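Local coordinates for monosaccharide ABC transporter substrate-binding protein, CUT2 family (Acidothermus cellulolyticus, PDB 4RU1) that binds myo-inositol and probably serves as the carbohydrate-binding component of an ABC-type sugar importer, at residues Val186-Lys195 and Ile210-Ala221. Residues are numbered along the deposited sequence; the frame is centred on the assembly and turned at random.
Sequences VRTTIAAKLK and IAQLAIQAVKDA
R187 reaches across from helix 183-196 to D220 on helix 208-220 and forms a salt bridge on the partly exposed side of the helix pair. With CG anti to the backbone N (chi1 -170°) and the chain extended as far as NE, the guanidinium arrives side-on: NE donates to OD2 of D220 at 2.9 Å, and NH2 donates to OD1 of D220 at 3.1 Å, on that oxygen's syn lone pair. The guanidinium and carboxylate planes are tilted only 25° from each other, while CB of Q216 sits over one guanidinium face, 3.5 Å from CZ of R187. A methionine here has no N-H to offer, and would probably leave the D220 carboxylate without its mate and freer to turn.

Small residues set the spacing beneath this bridge. The methyl of A217 lies 3.5 Å from the backbone O of R187 and also meets CG2 of I190, while A191 sits opposite A217 with A221 beside it; alanines here let the axes of segments 186-195 and 210-220 come within 8.0 Å. Branched side chains fill the inner side: V186 CG1 packs on L213 CD1, I190 CD1 on A214 CB, and L194 CD1 presses tightly on V218 CG2 at 3.5 Å. Underneath, L194 and I210 also touch strand 202-205.

Segments 186-195 and 210-220 cross at -45°; their helices flank that strand in sequence and pack on the same face of a largely parallel sheet, the alternating alpha/beta architecture of a periplasmic binding protein lobe.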
loop_
_atom_site.group_PDB
_atom_site.type_symbol
_atom_site.label_atom_id
_atom_site.label_comp_id
_atom_site.label_asym_id
_atom_site.label_seq_id
_atom_site.Cartn_x
_atom_site.Cartn_y
_atom_site.Cartn_z
ATOM N N VAL A 186 15.867 -10.871 2.805
ATOM C CA VAL A 186 15.160 -10.570 1.565
ATOM C C VAL A 186 16.157 -10.565 0.393
ATOM O O VAL A 186 16.005 -11.181 -0.664
ATOM C CB VAL A 186 14.390 -9.229 1.606
ATOM C CG1 VAL A 186 13.788 -8.882 0.230
ATOM C CG2 VAL A 186 13.292 -9.218 2.659
ATOM N N ARG A 187 17.233 -9.863 0.610
ATOM C CA ARG A 187 18.265 -9.760 -0.384
ATOM C C ARG A 187 18.885 -11.118 -0.854
ATOM O O ARG A 187 18.962 -11.390 -2.056
ATOM C CB ARG A 187 19.388 -8.860 0.084
ATOM C CG ARG A 187 20.377 -8.503 -0.967
ATOM C CD ARG A 187 21.429 -7.516 -0.436
ATOM N NE ARG A 187 22.616 -7.422 -1.256
ATOM C CZ ARG A 187 23.465 -6.382 -1.286
ATOM N NH1 ARG A 187 23.272 -5.258 -0.569
ATOM N NH2 ARG A 187 24.556 -6.496 -2.024
ATOM N N THR A 188 19.279 -11.933 0.107
ATOM C CA THR A 188 19.855 -13.225 -0.245
ATOM C C THR A 188 18.842 -14.187 -0.854
ATOM O O THR A 188 19.206 -14.912 -1.759
ATOM C CB THR A 188 20.543 -13.846 0.967
ATOM O OG1 THR A 188 19.615 -13.971 2.031
ATOM C CG2 THR A 188 21.780 -12.998 1.413
ATOM N N THR A 189 17.591 -14.085 -0.445
ATOM C CA THR A 189 16.556 -14.988 -0.925
ATOM C C THR A 189 16.294 -14.604 -2.358
ATOM O O THR A 189 16.042 -15.465 -3.189
ATOM C CB THR A 189 15.329 -14.885 -0.034
ATOM O OG1 THR A 189 15.647 -15.384 1.279
ATOM C CG2 THR A 189 14.121 -15.665 -0.519
ATOM N N ILE A 190 16.142 -13.317 -2.648
ATOM C CA ILE A 190 15.920 -12.948 -4.049
ATOM C C ILE A 190 17.109 -13.343 -4.905
ATOM O O ILE A 190 16.931 -13.788 -6.030
ATOM C CB ILE A 190 15.604 -11.435 -4.228
ATOM C CG1 ILE A 190 14.300 -11.106 -3.519
ATOM C CG2 ILE A 190 15.509 -10.997 -5.698
ATOM C CD1 ILE A 190 14.010 -9.595 -3.365
ATOM N N ALA A 191 18.334 -13.072 -4.456
ATOM C CA ALA A 191 19.486 -13.428 -5.308
ATOM C C ALA A 191 19.561 -14.919 -5.615
ATOM O O ALA A 191 19.874 -15.286 -6.739
ATOM C CB ALA A 191 20.760 -13.060 -4.568
ATOM N N ALA A 192 19.295 -15.735 -4.622
ATOM C CA ALA A 192 19.291 -17.198 -4.766
ATOM C C ALA A 192 18.261 -17.647 -5.807
ATOM O O ALA A 192 18.567 -18.434 -6.688
ATOM C CB ALA A 192 19.095 -17.853 -3.399
ATOM N N LYS A 193 17.060 -17.094 -5.756
ATOM C CA LYS A 193 16.019 -17.458 -6.677
ATOM C C LYS A 193 16.445 -17.080 -8.090
ATOM O O LYS A 193 16.280 -17.846 -9.023
ATOM C CB LYS A 193 14.691 -16.794 -6.283
ATOM C CG LYS A 193 13.590 -17.072 -7.274
ATOM C CD LYS A 193 12.898 -18.414 -7.019
ATOM C CE LYS A 193 12.737 -19.226 -8.303
ATOM N NZ LYS A 193 13.999 -19.840 -8.801
ATOM N N LEU A 194 17.044 -15.885 -8.262
ATOM C CA LEU A 194 17.500 -15.469 -9.594
ATOM C C LEU A 194 18.610 -16.376 -10.133
ATOM O O LEU A 194 18.634 -16.701 -11.357
ATOM C CB LEU A 194 18.003 -13.999 -9.554
ATOM C CG LEU A 194 16.841 -13.044 -9.266
ATOM C CD1 LEU A 194 17.320 -11.592 -9.148
ATOM C CD2 LEU A 194 15.688 -13.114 -10.277
ATOM N N LYS A 195 19.561 -16.741 -9.274
ATOM C CA LYS A 195 20.673 -17.619 -9.705
ATOM C C LYS A 195 20.164 -19.005 -10.102
ATOM O O LYS A 195 20.672 -19.682 -11.000
ATOM C CB LYS A 195 21.698 -17.765 -8.518
ATOM C CG LYS A 195 22.771 -16.724 -8.474
ATOM C CD LYS A 195 23.958 -17.199 -7.630
ATOM C CE LYS A 195 24.882 -18.117 -8.423
ATOM N NZ LYS A 195 26.188 -18.303 -7.737
ATOM N N ILE A 210 11.602 -2.947 -0.735
ATOM C CA ILE A 210 11.935 -4.302 -1.300
ATOM C C ILE A 210 12.567 -4.129 -2.684
ATOM O O ILE A 210 13.507 -4.867 -3.085
ATOM C CB ILE A 210 10.679 -5.172 -1.407
ATOM C CG1 ILE A 210 9.937 -5.298 -0.071
ATOM C CG2 ILE A 210 11.072 -6.569 -1.885
ATOM C CD1 ILE A 210 10.816 -5.673 1.083
ATOM N N ALA A 211 12.079 -3.154 -3.490
ATOM C CA ALA A 211 12.755 -2.771 -4.700
ATOM C C ALA A 211 14.234 -2.552 -4.527
ATOM O O ALA A 211 15.019 -3.054 -5.361
ATOM C CB ALA A 211 12.190 -1.539 -5.331
ATOM N N GLN A 212 14.639 -1.855 -3.467
ATOM C CA GLN A 212 16.062 -1.589 -3.258
ATOM C C GLN A 212 16.851 -2.840 -3.116
ATOM O O GLN A 212 17.918 -2.988 -3.688
ATOM C CB GLN A 212 16.297 -0.679 -2.047
ATOM C CG GLN A 212 15.511 0.580 -1.999
ATOM C CD GLN A 212 15.660 1.351 -3.267
ATOM O OE1 GLN A 212 16.800 1.586 -3.674
ATOM N NE2 GLN A 212 14.522 1.771 -3.921
ATOM N N LEU A 213 16.309 -3.800 -2.363
ATOM C CA LEU A 213 16.942 -5.062 -2.093
ATOM C C LEU A 213 17.030 -5.913 -3.368
ATOM O O LEU A 213 17.966 -6.636 -3.579
ATOM C CB LEU A 213 16.113 -5.800 -1.015
ATOM C CG LEU A 213 16.120 -5.047 0.307
ATOM C CD1 LEU A 213 15.057 -5.580 1.292
ATOM C CD2 LEU A 213 17.516 -5.038 0.998
ATOM N N ALA A 214 16.006 -5.819 -4.215
ATOM C CA ALA A 214 15.976 -6.555 -5.432
ATOM C C ALA A 214 17.045 -6.056 -6.429
ATOM O O ALA A 214 17.687 -6.858 -7.125
ATOM C CB ALA A 214 14.614 -6.526 -6.062
ATOM N N ILE A 215 17.235 -4.741 -6.470
ATOM C CA ILE A 215 18.218 -4.158 -7.393
ATOM C C ILE A 215 19.601 -4.717 -6.966
ATOM O O ILE A 215 20.408 -5.098 -7.809
ATOM C CB ILE A 215 18.230 -2.629 -7.303
ATOM C CG1 ILE A 215 16.932 -2.055 -7.883
ATOM C CG2 ILE A 215 19.463 -2.006 -8.019
ATOM C CD1 ILE A 215 16.688 -0.633 -7.455
ATOM N N GLN A 216 19.843 -4.780 -5.671
ATOM C CA GLN A 216 21.097 -5.272 -5.187
ATOM C C GLN A 216 21.256 -6.784 -5.398
ATOM O O GLN A 216 22.340 -7.281 -5.854
ATOM C CB GLN A 216 21.289 -4.979 -3.713
ATOM C CG GLN A 216 21.495 -3.519 -3.365
ATOM C CD GLN A 216 22.538 -2.865 -4.286
ATOM O OE1 GLN A 216 22.235 -1.956 -5.051
ATOM N NE2 GLN A 216 23.768 -3.347 -4.213
ATOM N N ALA A 217 20.153 -7.518 -5.193
ATOM C CA ALA A 217 20.081 -8.984 -5.457
ATOM C C ALA A 217 20.344 -9.362 -6.886
ATOM O O ALA A 217 21.073 -10.322 -7.130
ATOM C CB ALA A 217 18.727 -9.505 -5.042
ATOM N N VAL A 218 19.833 -8.592 -7.816
ATOM C CA VAL A 218 20.109 -8.876 -9.183
ATOM C C VAL A 218 21.613 -8.782 -9.449
ATOM O O VAL A 218 22.163 -9.629 -10.175
ATOM C CB VAL A 218 19.295 -7.912 -10.096
ATOM C CG1 VAL A 218 19.970 -7.757 -11.437
ATOM C CG2 VAL A 218 17.848 -8.314 -10.182
ATOM N N LYS A 219 22.294 -7.746 -8.933
ATOM C CA LYS A 219 23.785 -7.612 -9.116
ATOM C C LYS A 219 24.511 -8.774 -8.444
ATOM O O LYS A 219 25.415 -9.399 -9.006
ATOM C CB LYS A 219 24.220 -6.267 -8.554
ATOM C CG LYS A 219 24.366 -5.187 -9.607
ATOM C CD LYS A 219 24.297 -3.761 -9.052
ATOM C CE LYS A 219 25.318 -3.499 -7.971
ATOM N NZ LYS A 219 24.803 -2.385 -7.140
ATOM N N ASP A 220 24.093 -9.086 -7.218
ATOM C CA ASP A 220 24.732 -10.152 -6.469
ATOM C C ASP A 220 24.685 -11.504 -7.252
ATOM O O ASP A 220 25.631 -12.303 -7.240
ATOM C CB ASP A 220 24.004 -10.353 -5.193
ATOM C CG ASP A 220 24.357 -9.333 -4.098
ATOM O OD1 ASP A 220 25.312 -8.537 -4.234
ATOM O OD2 ASP A 220 23.586 -9.342 -3.130
ATOM N N ALA A 221 23.513 -11.800 -7.831
ATOM C CA ALA A 221 23.240 -13.011 -8.556
ATOM C C ALA A 221 23.878 -13.037 -9.968
ATOM O O ALA A 221 23.813 -14.076 -10.618
ATOM C CB ALA A 221 21.747 -13.157 -8.712
#